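Local atomic coordinates of VP5 (PDB entry 6QGI), a protein that is an envelope protein of a haloarchaeal pleomorphic virus and probably drives fusion of the viral membrane with that of its host cell. Residues T346-L351 with E430-E435; A379-T384 with R424-A429. One frame throughout, in Å; residues are numbered along the deposited sequence.

Interaction 1: residues T346-L351 with E430-E435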
loop_
_atom_site.group_PDB
_atom_site.type_symbol
_atom_site.label_atom_id
_atom_site.label_comp_id
_atom_site.label_asym_id
_atom_site.label_seq_id
_atom_site.Cartn_x
_atom_site.Cartn_y
_atom_site.Cartn_z
ATOM N N THR A 346 10.311 4.627 5.269
ATOM C CA THR A 346 10.076 4.119 6.619
ATOM C C THR A 346 10.484 5.214 7.584
ATOM O O THR A 346 11.658 5.586 7.634
ATOM C CB THR A 346 10.824 2.804 6.845
ATOM O OG1 THR A 346 10.515 1.909 5.775
ATOM C CG2 THR A 346 10.483 2.161 8.190
ATOM N N ALA A 347 9.508 5.758 8.321
ATOM C CA ALA A 347 9.736 6.860 9.249
ATOM C C ALA A 347 8.862 6.779 10.478
ATOM O O ALA A 347 7.800 6.160 10.455
ATOM C CB ALA A 347 9.468 8.178 8.539
ATOM N N ASP A 348 9.303 7.450 11.548
ATOM C CA ASP A 348 8.536 7.557 12.782
ATOM C C ASP A 348 7.591 8.743 12.599
ATOM O O ASP A 348 8.032 9.901 12.630
ATOM C CB ASP A 348 9.449 7.710 14.018
ATOM C CG ASP A 348 8.711 7.795 15.342
ATOM O OD1 ASP A 348 7.471 7.721 15.334
ATOM O OD2 ASP A 348 9.378 7.938 16.385
ATOM N N MET A 349 6.292 8.441 12.371
ATOM C CA MET A 349 5.232 9.429 12.142
ATOM C C MET A 349 5.080 10.387 13.320
ATOM O O MET A 349 4.579 11.496 13.137
ATOM C CB MET A 349 3.884 8.747 11.841
ATOM C CG MET A 349 3.894 7.915 10.567
ATOM S SD MET A 349 4.256 8.868 9.072
ATOM C CE MET A 349 5.460 7.798 8.291
ATOM N N SER A 350 5.562 9.985 14.510
ATOM C CA SER A 350 5.543 10.807 15.716
ATOM C C SER A 350 6.517 12.006 15.593
ATOM O O SER A 350 6.447 12.942 16.396
ATOM C CB SER A 350 5.882 9.965 16.943
ATOM O OG SER A 350 5.462 10.604 18.137
ATOM N N LEU A 351 7.401 11.982 14.573
ATOM C CA LEU A 351 8.390 13.033 14.348
ATOM C C LEU A 351 8.008 13.981 13.183
ATOM O O LEU A 351 8.813 14.852 12.831
ATOM C CB LEU A 351 9.791 12.426 14.126
ATOM C CG LEU A 351 10.408 11.667 15.318
ATOM C CD1 LEU A 351 11.643 10.903 14.900
ATOM C CD2 LEU A 351 10.734 12.598 16.482
ATOM N N GLU A 430 2.603 10.058 21.813
ATOM C CA GLU A 430 3.627 10.040 22.862
ATOM C C GLU A 430 4.642 8.932 22.568
ATOM O O GLU A 430 5.841 9.125 22.777
ATOM C CB GLU A 430 2.981 9.857 24.247
ATOM C CG GLU A 430 2.234 11.090 24.735
ATOM C CD GLU A 430 1.025 10.816 25.609
ATOM O OE1 GLU A 430 1.212 10.448 26.791
ATOM O OE2 GLU A 430 -0.115 10.983 25.115
ATOM N N GLN A 431 4.157 7.784 22.050
ATOM C CA GLN A 431 4.962 6.626 21.649
ATOM C C GLN A 431 5.448 6.775 20.203
ATOM O O GLN A 431 4.931 7.616 19.465
ATOM C CB GLN A 431 4.130 5.341 21.785
ATOM C CG GLN A 431 4.025 4.798 23.206
ATOM C CD GLN A 431 3.296 3.472 23.275
ATOM O OE1 GLN A 431 3.197 2.719 22.294
ATOM N NE2 GLN A 431 2.775 3.146 24.451
ATOM N N THR A 432 6.424 5.946 19.791
ATOM C CA THR A 432 6.931 5.945 18.412
ATOM C C THR A 432 5.869 5.351 17.487
ATOM O O THR A 432 5.178 4.406 17.871
ATOM C CB THR A 432 8.246 5.151 18.291
ATOM O OG1 THR A 432 7.996 3.784 18.622
ATOM C CG2 THR A 432 9.381 5.728 19.141
ATOM N N GLN A 433 5.732 5.911 16.287
ATOM C CA GLN A 433 4.785 5.449 15.278
ATOM C C GLN A 433 5.513 5.206 13.964
ATOM O O GLN A 433 5.266 5.897 12.974
ATOM C CB GLN A 433 3.631 6.449 15.098
ATOM C CG GLN A 433 2.627 6.468 16.233
ATOM C CD GLN A 433 1.352 7.187 15.861
ATOM O OE1 GLN A 433 1.301 8.000 14.928
ATOM N NE2 GLN A 433 0.285 6.894 16.595
ATOM N N TYR A 434 6.438 4.227 13.965
ATOM C CA TYR A 434 7.201 3.854 12.779
ATOM C C TYR A 434 6.273 3.212 11.763
ATOM O O TYR A 434 5.495 2.324 12.120
ATOM C CB TYR A 434 8.350 2.909 13.138
ATOM C CG TYR A 434 9.550 3.600 13.746
ATOM C CD1 TYR A 434 10.574 4.096 12.945
ATOM C CD2 TYR A 434 9.670 3.746 15.121
ATOM C CE1 TYR A 434 11.694 4.714 13.501
ATOM C CE2 TYR A 434 10.778 4.375 15.689
ATOM C CZ TYR A 434 11.790 4.858 14.875
ATOM O OH TYR A 434 12.887 5.484 15.429
ATOM N N GLU A 435 6.302 3.708 10.516
ATOM C CA GLU A 435 5.458 3.228 9.421
ATOM C C GLU A 435 6.165 3.394 8.087
ATOM O O GLU A 435 7.046 4.246 7.967
ATOM C CB GLU A 435 4.121 4.002 9.380
ATOM C CG GLU A 435 3.261 3.913 10.631
ATOM C CD GLU A 435 2.057 4.832 10.683
ATOM O OE1 GLU A 435 1.527 5.042 11.798
ATOM O OE2 GLU A 435 1.647 5.340 9.615
#

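Interaction 2: residues A379-T384 with R424-A429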
loop_
_atom_site.group_PDB
_atom_site.type_symbol
_atom_site.label_atom_id
_atom_site.label_comp_id
_atom_site.label_asym_id
_atom_site.label_seq_id
_atom_site.Cartn_x
_atom_site.Cartn_y
_atom_site.Cartn_z
ATOM N N ALA A 379 -1.411 18.037 15.841
ATOM C CA ALA A 379 -1.962 19.188 16.555
ATOM C C ALA A 379 -1.391 20.472 15.979
ATOM O O ALA A 379 -0.198 20.525 15.675
ATOM C CB ALA A 379 -1.646 19.093 18.041
ATOM N N VAL A 380 -2.234 21.498 15.806
ATOM C CA VAL A 380 -1.776 22.787 15.282
ATOM C C VAL A 380 -1.382 23.652 16.489
ATOM O O VAL A 380 -2.210 23.912 17.362
ATOM C CB VAL A 380 -2.796 23.479 14.331
ATOM C CG1 VAL A 380 -2.232 24.780 13.762
ATOM C CG2 VAL A 380 -3.217 22.544 13.195
ATOM N N GLU A 381 -0.091 24.015 16.556
ATOM C CA GLU A 381 0.519 24.826 17.608
ATOM C C GLU A 381 0.610 26.266 17.122
ATOM O O GLU A 381 1.436 26.591 16.264
ATOM C CB GLU A 381 1.902 24.268 17.981
ATOM C CG GLU A 381 2.312 24.553 19.410
ATOM C CD GLU A 381 3.761 24.224 19.703
ATOM O OE1 GLU A 381 4.631 25.083 19.431
ATOM O OE2 GLU A 381 4.029 23.108 20.202
ATOM N N LEU A 382 -0.274 27.117 17.639
ATOM C CA LEU A 382 -0.348 28.511 17.229
ATOM C C LEU A 382 0.362 29.437 18.195
ATOM O O LEU A 382 0.242 29.287 19.412
ATOM C CB LEU A 382 -1.805 28.946 17.057
ATOM C CG LEU A 382 -2.600 28.155 16.028
ATOM C CD1 LEU A 382 -4.055 28.361 16.210
ATOM C CD2 LEU A 382 -2.179 28.484 14.625
ATOM N N ASN A 383 1.112 30.396 17.633
ATOM C CA ASN A 383 1.862 31.410 18.364
ATOM C C ASN A 383 1.203 32.769 18.143
ATOM O O ASN A 383 1.245 33.333 17.041
ATOM C CB ASN A 383 3.344 31.414 17.948
ATOM C CG ASN A 383 4.115 30.173 18.335
ATOM O OD1 ASN A 383 3.752 29.440 19.251
ATOM N ND2 ASN A 383 5.201 29.903 17.632
ATOM N N THR A 384 0.555 33.266 19.204
ATOM C CA THR A 384 -0.179 34.529 19.230
ATOM C C THR A 384 0.800 35.726 19.230
ATOM O O THR A 384 1.980 35.552 19.552
ATOM C CB THR A 384 -1.121 34.559 20.451
ATOM O OG1 THR A 384 -0.341 34.465 21.635
ATOM C CG2 THR A 384 -2.156 33.431 20.442
ATOM N N ARG A 424 2.434 26.072 13.417
ATOM C CA ARG A 424 3.098 24.848 12.960
ATOM C C ARG A 424 2.343 23.610 13.451
ATOM O O ARG A 424 1.635 23.687 14.456
ATOM C CB ARG A 424 4.583 24.800 13.394
ATOM C CG ARG A 424 4.854 24.414 14.853
ATOM C CD ARG A 424 6.299 23.990 15.041
ATOM N NE ARG A 424 6.484 23.105 16.194
ATOM C CZ ARG A 424 6.859 23.511 17.405
ATOM N NH1 ARG A 424 7.081 24.798 17.641
ATOM N NH2 ARG A 424 7.016 22.634 18.386
ATOM N N PHE A 425 2.491 22.475 12.748
ATOM C CA PHE A 425 1.849 21.230 13.161
ATOM C C PHE A 425 2.900 20.224 13.627
ATOM O O PHE A 425 4.020 20.202 13.113
ATOM C CB PHE A 425 0.942 20.641 12.059
ATOM C CG PHE A 425 1.634 19.989 10.885
ATOM C CD1 PHE A 425 1.941 20.720 9.745
ATOM C CD2 PHE A 425 1.934 18.630 10.900
ATOM C CE1 PHE A 425 2.571 20.113 8.655
ATOM C CE2 PHE A 425 2.564 18.026 9.812
ATOM C CZ PHE A 425 2.878 18.771 8.697
ATOM N N LEU A 426 2.530 19.405 14.615
ATOM C CA LEU A 426 3.366 18.348 15.193
ATOM C C LEU A 426 2.472 17.200 15.656
ATOM O O LEU A 426 1.294 17.427 15.908
ATOM C CB LEU A 426 4.256 18.875 16.348
ATOM C CG LEU A 426 3.574 19.552 17.551
ATOM C CD1 LEU A 426 3.147 18.539 18.596
ATOM C CD2 LEU A 426 4.510 20.496 18.214
ATOM N N SER A 427 3.032 15.992 15.801
ATOM C CA SER A 427 2.290 14.800 16.216
ATOM C C SER A 427 1.747 14.896 17.650
ATOM O O SER A 427 2.343 15.545 18.507
ATOM C CB SER A 427 3.169 13.562 16.088
ATOM O OG SER A 427 2.432 12.356 16.215
ATOM N N THR A 428 0.601 14.234 17.880
ATOM C CA THR A 428 -0.115 14.104 19.153
ATOM C C THR A 428 0.454 12.914 19.946
ATOM O O THR A 428 0.430 12.930 21.180
ATOM C CB THR A 428 -1.624 13.897 18.870
ATOM O OG1 THR A 428 -2.074 14.823 17.881
ATOM C CG2 THR A 428 -2.494 14.021 20.121
ATOM N N ALA A 429 0.947 11.881 19.219
ATOM C CA ALA A 429 1.483 10.618 19.732
ATOM C C ALA A 429 2.658 10.797 20.696
ATOM O O ALA A 429 3.582 11.575 20.437
ATOM C CB ALA A 429 1.903 9.723 18.577
#

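Interaction 1: residues T346-L351 with E430-E435
Asp348 lies at the centre of this antiparallel pairing, its CB over the middle of the Tyr434 ring, 3.7 Å from the centroid. The approach is 9° off the ring normal, a CH-pi contact. The two residues form a non-hydrogen-bonded pair whose side chains share one face of the strands. With CG anti to the backbone N (chi1 -179°), the carboxylate reaches along the partner chain: OD2 meets Thr432 CG2, while OD1 accepts the backbone N of Gln433 at 2.7 Å. OD1 also takes the N-H of Ser350, which closes an Asx turn; the two donors reach it from opposite sides of the carboxylate plane, a clamp that holds the group's rotation. Past the strand, Met349 N still donates to Gln433 O, 2.8 Å away, from above the carbonyl plane. The bent Met349 side chain crosses the extended Glu435 chain at about a right angle, CG lying 3.5 Å from Glu435 OE2. Ala347 and Glu435 exchange two backbone hydrogen bonds, Ala347 N to Glu435 O being nearly straight at 165°. Strand 343-355 pairs here with the start of strand 434-439, while Ala347 and Met349 pack on Leu314 of strand 312-320, and Met349 also touches Leu9.

Interaction 2: residues A379-T384 with R424-A429
Glu381 sets its CG anti to the backbone N (chi1 -152°) and runs on extended. Arg424 instead places CG in the crowded position between N and the carbonyl carbon (chi1 78°) before extending to NE. These torsions lay the two chains side by side, pointing the same way, on an antiparallel beta ladder between strands 378-384 and 418-427. The carboxylate comes over one face of the guanidinium, the two planes 68° apart, and OE1 stands 3.0 Å from Arg424 NH1. This salt bridge rests on charge alone, since the oxygen lies well out of the guanidinium plane and no N-H points at it. Beneath it, Glu381 and Arg424 form a hydrogen-bonded pair: Glu381 N meets Arg424 O at 2.7 Å, nearly along the C=O axis, and Arg424 N returns a longer bond to Glu381 O. Ala379 and Leu426 repeat the exchange two residues along, with Ala379 N 2.8 Å from Leu426 O. Between them, Val380 and Phe425 turn to the other face, where both pack on Trp356 and the Phe425 ring meets Tyr375 edge-to-face. Leu426, also with CG in the crowded position, crosses Glu381 obliquely and brings CD2 to 3.3 Å from Glu381 OE2.

In the fold
Interaction 2 is nested along the chain inside the loop closed by interaction 1, and their centres lie about 16 Å apart. Strands 418-427 and 434-439 follow each other in sequence, and both pair with strand 343-355, which therefore joins the two contacts. They touch directly where Ser350 OG lies 3.1 Å from Ala429 O and Ser350 O lies 3.4 Å from Ser427 CB. The glycan attached to Asn396 is closer to interaction 2: it lies about 6 Å from the side chain of Thr428, which rests on Asp393, a neighbour of the sugar, and about 12 Å from that of Gln433 in interaction 1.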